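Long-range contacts in syncytin-1 (Homo sapiens, PDB 5HA6), which probably drives fusion between cell membranes as the fusion subunit of an endogenous retroviral envelope protein: residues 43-48 and 102-107; 49-54 and 89-94. The protein carries 1 engineered substitution. All blocks are in the same frame, centred on the assembly; numbering follows the deposited sequence.

Contact 1. Residues 43-48 and 102-107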
ATOM      1  N   VAL A  43       6.643   8.297   5.117  1.00 19.34           N
ATOM      2  CA  VAL A  43       5.713   7.168   5.211  1.00 19.01           C
ATOM      3  C   VAL A  43       4.239   7.576   4.926  1.00 18.24           C
ATOM      4  O   VAL A  43       3.531   6.907   4.134  1.00 18.42           O
ATOM      5  CB  VAL A  43       5.830   6.502   6.577  1.00 16.95           C
ATOM      6  CG1 VAL A  43       4.780   5.375   6.773  1.00 18.88           C
ATOM      7  CG2 VAL A  43       7.253   5.971   6.781  1.00 19.50           C
ATOM      8  N   ALA A  44       3.749   8.611   5.588  1.00 19.67           N
ATOM      9  CA  ALA A  44       2.385   9.052   5.378  1.00 18.82           C
ATOM     10  C   ALA A  44       2.137   9.363   3.909  1.00 21.75           C
ATOM     11  O   ALA A  44       1.113   8.929   3.324  1.00 23.87           O
ATOM     12  CB  ALA A  44       2.081  10.297   6.238  1.00 22.42           C
ATOM     13  N   ASP A  45       3.060  10.130   3.314  1.00 21.57           N
ATOM     14  CA  ASP A  45       2.964  10.418   1.880  1.00 20.80           C
ATOM     15  C   ASP A  45       2.809   9.138   1.059  1.00 21.79           C
ATOM     16  O   ASP A  45       1.951   9.052   0.123  1.00 19.78           O
ATOM     17  CB  ASP A  45       4.185  11.209   1.368  1.00 18.75           C
ATOM     18  CG  ASP A  45       4.190  12.688   1.821  1.00 26.80           C
ATOM     19  OD1 ASP A  45       3.202  13.154   2.441  1.00 25.97           O
ATOM     20  OD2 ASP A  45       5.202  13.386   1.536  1.00 26.64           O
ATOM     21  N   SER A  46       3.641   8.146   1.379  1.00 21.31           N
ATOM     22  CA  SER A  46       3.600   6.879   0.655  1.00 14.97           C
ATOM     23  C   SER A  46       2.282   6.154   0.831  1.00 18.86           C
ATOM     24  O   SER A  46       1.702   5.619  -0.154  1.00 17.49           O
ATOM     25  CB  SER A  46       4.772   5.989   1.083  1.00 17.47           C
ATOM     26  OG  SER A  46       6.008   6.623   0.810  1.00 20.93           O
ATOM     27  N   LEU A  47       1.796   6.101   2.067  1.00 18.02           N
ATOM     28  CA  LEU A  47       0.517   5.436   2.337  1.00 16.51           C
ATOM     29  C   LEU A  47      -0.597   6.086   1.527  1.00 19.48           C
ATOM     30  O   LEU A  47      -1.429   5.383   0.914  1.00 18.76           O
ATOM     31  CB  LEU A  47       0.168   5.476   3.841  1.00 15.00           C
ATOM     32  CG  LEU A  47       1.124   4.712   4.750  1.00 14.92           C
ATOM     33  CD1 LEU A  47       0.840   5.085   6.233  1.00 20.39           C
ATOM     34  CD2 LEU A  47       1.069   3.189   4.559  1.00 15.62           C
ATOM     35  N   VAL A  48      -0.587   7.428   1.478  1.00 19.95           N
ATOM     36  CA  VAL A  48      -1.606   8.140   0.731  1.00 19.71           C
ATOM     37  C   VAL A  48      -1.536   7.792  -0.723  1.00 18.58           C
ATOM     38  O   VAL A  48      -2.585   7.550  -1.380  1.00 18.04           O
ATOM     39  CB  VAL A  48      -1.481   9.678   0.916  1.00 22.25           C
ATOM     40  CG1 VAL A  48      -2.301  10.428  -0.126  1.00 24.18           C
ATOM     41  CG2 VAL A  48      -1.922  10.026   2.319  1.00 22.36           C
ATOM     42  N   GLU A 102      -3.996  10.768  11.488  1.00 21.05           N
ATOM     43  CA  GLU A 102      -3.536  10.577  12.886  1.00 21.26           C
ATOM     44  C   GLU A 102      -2.002  10.645  13.028  1.00 20.95           C
ATOM     45  O   GLU A 102      -1.470  11.275  13.938  1.00 19.71           O
ATOM     46  CB  GLU A 102      -4.034   9.228  13.406  1.00 20.10           C
ATOM     47  CG  GLU A 102      -5.525   9.217  13.720  1.00 22.45           C
ATOM     48  CD  GLU A 102      -5.991   7.807  14.104  1.00 27.04           C
ATOM     49  OE1 GLU A 102      -5.129   6.997  14.554  1.00 26.22           O
ATOM     50  OE2 GLU A 102      -7.192   7.497  13.931  1.00 25.93           O
ATOM     51  N   ILE A 103      -1.296   9.987  12.122  1.00 19.54           N
ATOM     52  CA  ILE A 103       0.159  10.142  12.056  1.00 22.43           C
ATOM     53  C   ILE A 103       0.617  11.604  11.862  1.00 19.24           C
ATOM     54  O   ILE A 103       1.541  12.084  12.544  1.00 24.92           O
ATOM     55  CB  ILE A 103       0.712   9.261  10.934  1.00 20.80           C
ATOM     56  CG1 ILE A 103       0.504   7.773  11.323  1.00 23.50           C
ATOM     57  CG2 ILE A 103       2.151   9.596  10.663  1.00 22.83           C
ATOM     58  CD1 ILE A 103       0.812   6.795  10.205  1.00 22.33           C
ATOM     59  N   ARG A 104       0.003  12.300  10.919  1.00 20.70           N
ATOM     60  CA  ARG A 104       0.307  13.708  10.716  1.00 26.00           C
ATOM     61  C   ARG A 104      -0.036  14.569  11.964  1.00 25.19           C
ATOM     62  O   ARG A 104       0.718  15.528  12.306  1.00 21.15           O
ATOM     63  CB  ARG A 104      -0.420  14.180   9.446  1.00 23.16           C
ATOM     64  CG  ARG A 104       0.256  13.578   8.165  1.00 23.83           C
ATOM     65  CD  ARG A 104      -0.423  14.004   6.894  1.00 28.38           C
ATOM     66  NE  ARG A 104       0.372  13.577   5.743  1.00 31.54           N
ATOM     67  CZ  ARG A 104      -0.114  13.415   4.520  1.00 30.10           C
ATOM     68  NH1 ARG A 104      -1.393  13.680   4.240  1.00 34.58           N
ATOM     69  NH2 ARG A 104       0.694  13.020   3.561  1.00 31.45           N
ATOM     70  N   ASP A 105      -1.135  14.228  12.675  1.00 22.14           N
ATOM     71  CA  ASP A 105      -1.444  14.907  13.929  1.00 23.55           C
ATOM     72  C   ASP A 105      -0.351  14.684  14.944  1.00 21.01           C
ATOM     73  O   ASP A 105      -0.019  15.573  15.717  1.00 22.45           O
ATOM     74  CB  ASP A 105      -2.762  14.410  14.558  1.00 23.92           C
ATOM     75  CG  ASP A 105      -3.949  14.701  13.719  1.00 27.59           C
ATOM     76  OD1 ASP A 105      -3.864  15.616  12.858  1.00 25.81           O
ATOM     77  OD2 ASP A 105      -4.979  14.032  13.959  1.00 23.98           O
ATOM     78  N   ARG A 106       0.125  13.447  15.021  1.00 19.76           N
ATOM     79  CA  ARG A 106       1.176  13.127  15.991  1.00 23.14           C
ATOM     80  C   ARG A 106       2.471  13.857  15.692  1.00 21.68           C
ATOM     81  O   ARG A 106       3.136  14.341  16.642  1.00 24.44           O
ATOM     82  CB  ARG A 106       1.393  11.606  16.032  1.00 20.39           C
ATOM     83  CG  ARG A 106       0.202  10.901  16.657  1.00 22.16           C
ATOM     84  CD  ARG A 106       0.268   9.379  16.522  1.00 23.94           C
ATOM     85  NE  ARG A 106       1.460   8.886  17.244  1.00 23.00           N
ATOM     86  CZ  ARG A 106       1.559   8.737  18.553  1.00 25.15           C
ATOM     87  NH1 ARG A 106       0.514   8.921  19.372  1.00 26.68           N
ATOM     88  NH2 ARG A 106       2.727   8.346  19.052  1.00 27.09           N
ATOM     89  N   ILE A 107       2.839  13.945  14.398  1.00 19.39           N
ATOM     90  CA  ILE A 107       3.951  14.801  14.010  1.00 23.00           C
ATOM     91  C   ILE A 107       3.773  16.241  14.492  1.00 26.34           C
ATOM     92  O   ILE A 107       4.667  16.838  15.150  1.00 24.86           O
ATOM     93  CB  ILE A 107       4.123  14.827  12.500  1.00 22.06           C
ATOM     94  CG1 ILE A 107       4.560  13.446  12.037  1.00 18.45           C
ATOM     95  CG2 ILE A 107       5.087  15.932  12.062  1.00 20.60           C
ATOM     96  CD1 ILE A 107       4.336  13.219  10.552  1.00 25.37           C
TER
HETATM   97  O   HOH W   1       2.961  13.746   5.451  1.00 41.38           O

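Contact 2. Residues 49-54 and 89-94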
ATOM      1  N   THR A  49      -0.320   7.747  -1.252  1.00 19.61           N
ATOM      2  CA  THR A  49      -0.191   7.441  -2.647  1.00 14.37           C
ATOM      3  C   THR A  49      -0.550   6.000  -3.020  1.00 17.12           C
ATOM      4  O   THR A  49      -1.163   5.771  -4.081  1.00 17.37           O
ATOM      5  CB  THR A  49       1.225   7.782  -3.129  1.00 19.53           C
ATOM      6  OG1 THR A  49       1.364   9.203  -3.057  1.00 21.74           O
ATOM      7  CG2 THR A  49       1.413   7.405  -4.573  1.00 19.73           C
ATOM      8  N   LEU A  50      -0.215   5.048  -2.166  1.00 15.21           N
ATOM      9  CA  LEU A  50      -0.653   3.682  -2.387  1.00 15.98           C
ATOM     10  C   LEU A  50      -2.173   3.611  -2.390  1.00 15.10           C
ATOM     11  O   LEU A  50      -2.788   2.952  -3.293  1.00 19.09           O
ATOM     12  CB  LEU A  50      -0.057   2.756  -1.335  1.00 15.37           C
ATOM     13  CG  LEU A  50       1.447   2.595  -1.432  1.00 18.40           C
ATOM     14  CD1 LEU A  50       2.055   2.008  -0.211  1.00 19.08           C
ATOM     15  CD2 LEU A  50       1.778   1.694  -2.604  1.00 20.55           C
ATOM     16  N   GLN A  51      -2.811   4.278  -1.434  1.00 15.93           N
ATOM     17  CA  GLN A  51      -4.296   4.323  -1.444  1.00 18.08           C
ATOM     18  C   GLN A  51      -4.891   5.002  -2.668  1.00 15.75           C
ATOM     19  O   GLN A  51      -5.889   4.511  -3.230  1.00 15.44           O
ATOM     20  CB  GLN A  51      -4.854   5.020  -0.204  1.00 19.21           C
ATOM     21  CG  GLN A  51      -6.383   4.918  -0.081  1.00 21.02           C
ATOM     22  CD  GLN A  51      -6.810   3.486   0.160  1.00 17.12           C
ATOM     23  OE1 GLN A  51      -6.389   2.881   1.148  1.00 16.18           O
ATOM     24  NE2 GLN A  51      -7.595   2.910  -0.764  1.00 19.38           N
ATOM     25  N   ASP A  52      -4.274   6.098  -3.113  1.00 18.84           N
ATOM     26  CA  ASP A  52      -4.715   6.748  -4.312  1.00 16.59           C
ATOM     27  C   ASP A  52      -4.644   5.776  -5.481  1.00 19.22           C
ATOM     28  O   ASP A  52      -5.549   5.761  -6.320  1.00 17.91           O
ATOM     29  CB  ASP A  52      -3.870   8.006  -4.622  1.00 20.10           C
ATOM     30  CG  ASP A  52      -4.201   9.178  -3.718  1.00 22.52           C
ATOM     31  OD1 ASP A  52      -3.352  10.066  -3.585  1.00 23.56           O
ATOM     32  OD2 ASP A  52      -5.288   9.189  -3.110  1.00 20.95           O
ATOM     33  N   GLN A  53      -3.548   5.011  -5.600  1.00 21.52           N
ATOM     34  CA  GLN A  53      -3.471   4.051  -6.712  1.00 19.06           C
ATOM     35  C   GLN A  53      -4.482   2.919  -6.616  1.00 18.08           C
ATOM     36  O   GLN A  53      -5.069   2.537  -7.647  1.00 17.30           O
ATOM     37  CB  GLN A  53      -2.059   3.468  -6.823  1.00 17.50           C
ATOM     38  CG  GLN A  53      -1.012   4.540  -7.230  1.00 20.01           C
ATOM     39  CD  GLN A  53       0.378   4.044  -6.968  1.00 17.71           C
ATOM     40  OE1 GLN A  53       0.844   4.036  -5.824  1.00 20.94           O
ATOM     41  NE2 GLN A  53       1.031   3.566  -8.003  1.00 14.37           N
ATOM     42  N   LEU A  54      -4.704   2.355  -5.432  1.00 16.93           N
ATOM     43  CA  LEU A  54      -5.855   1.444  -5.289  1.00 17.37           C
ATOM     44  C   LEU A  54      -7.201   2.030  -5.733  1.00 20.67           C
ATOM     45  O   LEU A  54      -7.956   1.376  -6.485  1.00 16.62           O
ATOM     46  CB  LEU A  54      -6.009   1.014  -3.848  1.00 16.23           C
ATOM     47  CG  LEU A  54      -5.037  -0.066  -3.483  1.00 15.47           C
ATOM     48  CD1 LEU A  54      -4.967  -0.158  -1.953  1.00 21.43           C
ATOM     49  CD2 LEU A  54      -5.566  -1.387  -4.091  1.00 17.20           C
ATOM     50  N   TYR A  89     -15.346  -5.986  -4.215  1.00 22.47           N
ATOM     51  CA  TYR A  89     -14.215  -5.221  -3.722  1.00 19.31           C
ATOM     52  C   TYR A  89     -14.650  -4.461  -2.488  1.00 21.45           C
ATOM     53  O   TYR A  89     -15.665  -3.761  -2.516  1.00 23.81           O
ATOM     54  CB  TYR A  89     -13.690  -4.222  -4.752  1.00 22.28           C
ATOM     55  CG  TYR A  89     -12.574  -3.310  -4.224  1.00 18.08           C
ATOM     56  CD1 TYR A  89     -11.454  -3.844  -3.629  1.00 16.95           C
ATOM     57  CD2 TYR A  89     -12.646  -1.924  -4.357  1.00 20.52           C
ATOM     58  CE1 TYR A  89     -10.411  -3.035  -3.169  1.00 21.02           C
ATOM     59  CE2 TYR A  89     -11.623  -1.116  -3.917  1.00 18.71           C
ATOM     60  CZ  TYR A  89     -10.508  -1.658  -3.320  1.00 21.77           C
ATOM     61  OH  TYR A  89      -9.486  -0.817  -2.868  1.00 21.47           O
ATOM     62  N   VAL A  90     -13.864  -4.537  -1.428  1.00 20.64           N
ATOM     63  CA  VAL A  90     -14.191  -3.762  -0.240  1.00 21.39           C
ATOM     64  C   VAL A  90     -13.184  -2.632  -0.118  1.00 20.39           C
ATOM     65  O   VAL A  90     -12.047  -2.854   0.246  1.00 18.74           O
ATOM     66  CB  VAL A  90     -14.167  -4.598   0.999  1.00 21.27           C
ATOM     67  CG1 VAL A  90     -14.584  -3.765   2.194  1.00 24.91           C
ATOM     68  CG2 VAL A  90     -15.056  -5.813   0.831  1.00 22.96           C
ATOM     69  N   ASN A  91     -13.636  -1.432  -0.416  1.00 20.70           N
ATOM     70  CA  ASN A  91     -12.778  -0.241  -0.378  1.00 20.65           C
ATOM     71  C   ASN A  91     -12.609   0.232   1.040  1.00 20.10           C
ATOM     72  O   ASN A  91     -13.570   0.444   1.757  1.00 19.69           O
ATOM     73  CB  ASN A  91     -13.388   0.900  -1.204  1.00 22.19           C
ATOM     74  CG  ASN A  91     -12.780   2.268  -0.839  1.00 21.06           C
ATOM     75  OD1 ASN A  91     -11.575   2.444  -0.923  1.00 24.39           O
ATOM     76  ND2 ASN A  91     -13.626   3.227  -0.516  1.00 23.50           N
ATOM     77  N   GLN A  92     -11.382   0.383   1.460  1.00 19.22           N
ATOM     78  CA  GLN A  92     -11.097   0.792   2.796  1.00 22.00           C
ATOM     79  C   GLN A  92     -10.216   2.044   2.845  1.00 23.91           C
ATOM     80  O   GLN A  92      -9.443   2.244   3.801  1.00 20.10           O
ATOM     81  CB  GLN A  92     -10.463  -0.371   3.530  1.00 20.20           C
ATOM     82  CG  GLN A  92     -11.464  -1.529   3.721  1.00 21.33           C
ATOM     83  CD  GLN A  92     -10.914  -2.621   4.573  1.00 28.29           C
ATOM     84  OE1 GLN A  92      -9.887  -3.219   4.244  1.00 28.27           O
ATOM     85  NE2 GLN A  92     -11.579  -2.891   5.684  1.00 30.96           N
ATOM     86  N   SER A  93     -10.414   2.934   1.880  1.00 22.05           N
ATOM     87  CA  SER A  93      -9.653   4.186   1.851  1.00 22.08           C
ATOM     88  C   SER A  93      -9.845   4.985   3.134  1.00 22.52           C
ATOM     89  O   SER A  93      -8.919   5.650   3.588  1.00 22.76           O
ATOM     90  CB  SER A  93     -10.070   5.062   0.681  1.00 23.66           C
ATOM     91  OG  SER A  93     -11.489   5.269   0.742  1.00 29.64           O
ATOM     92  N   GLY A  94     -11.055   4.950   3.674  1.00 21.36           N
ATOM     93  CA  GLY A  94     -11.391   5.642   4.919  1.00 21.59           C
ATOM     94  C   GLY A  94     -10.470   5.277   6.086  1.00 25.40           C
ATOM     95  O   GLY A  94     -10.034   6.155   6.868  1.00 25.07           O
TER

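Contact 1. Residues 43-48 and 102-107
D45 OD1 receives the guanidinium of R104 in a salt bridge that ties together the two antiparallel helices of a fusion-protein hairpin, one third of the trimeric six-helix bundle. R104 NH2 lies 2.7 Å from D45 OD1, but the bond is bent, with an N-H...O angle of 125°, and counts as a weak hydrogen bond despite its shortness. The carboxylate oxygen sits at the guanidinium edge, while the two flat groups are turned 71° apart. On the same arginine, NE gives its proton to water 1, whose oxygen is 2.6 Å from NE and 3.1 Å from D45 OD1. The other carboxylate oxygen, OD2, is salt-bridged to K99 of the third subunit, which makes D45 a link between chains.

R104 spans the gap with its chain extended from CG to NE, running past A44, whose CB is 3.7 Å from R104 NE. V48 CG2 lies 4.2 Å from R104 NH1, and the two side chains cross at about a right angle. Deeper in the bundle, V43 and L47 face the trimer axis, packing on their counterparts in other subunits. I103 points into the same apolar layer, where its CD1 meets L47 CD1 at 4.3 Å.

Contact 2. Residues 49-54 and 89-94
Q51 lays its amide against the backbone of S93, the first residue of the outer helix 93-115, where the chain joins the six-helix bundle after an extended approach along the central helix. This is the tight half of the contact: Q51 CD comes within 3.4 Å of S93 CA, and Q51 CG is 3.8 Å from S93 CB. The glutamine reaches over because CG stands anti to its backbone N (chi1 -172°) and the chain then bends at chi2, turning the flat amide onto the start of the helix. L50 of the second subunit packs on Q51 as well, and the glutamine is buried.

The other half is looser. The hydroxyl of Y89 stops 4.0 Å from L54 CB, with the two side chains crossing at about a right angle, and V90 and N91 are exposed. What organises this side is local. N91 forms an Asx turn, its OD1 accepting from S93 N at 3.1 Å, although the donor stands well above the carbonyl plane. The same amide returns a bond through ND2 to S93 OG at 3.2 Å, close to its own plane, so both polar ends of the N91 amide hold S93, the first helical residue, while Q92, between N91 and S93 in sequence, takes the N-cap position. A bond from V90 N to S56 OG of the second subunit adds a hold between chains. Over the Y89 ring, the backbone N of N91 sits 4.0 Å above the centre of one face.

In the fold
From the N terminus, helix 25-71 runs as the central rod and presents 43-48 and then 49-54 to the returning chain. Beyond it come a short helix, 78-82, and the disulfide between C79 and C86, in the region where the chain reverses. The extended run 89-91 then leads through Q92 into helix 93-115. Contact 2 closes the inner loop, 35 residues across, and contact 1 the outer one, 54 residues across, so contact 2 nests inside contact 1. Their centres lie about 15 Å apart. Contact 2 joins the rod to the start of the outer helix, contact 1 to its middle, and both also touch the third subunit, so residues that close the hairpin also take part in trimer packing.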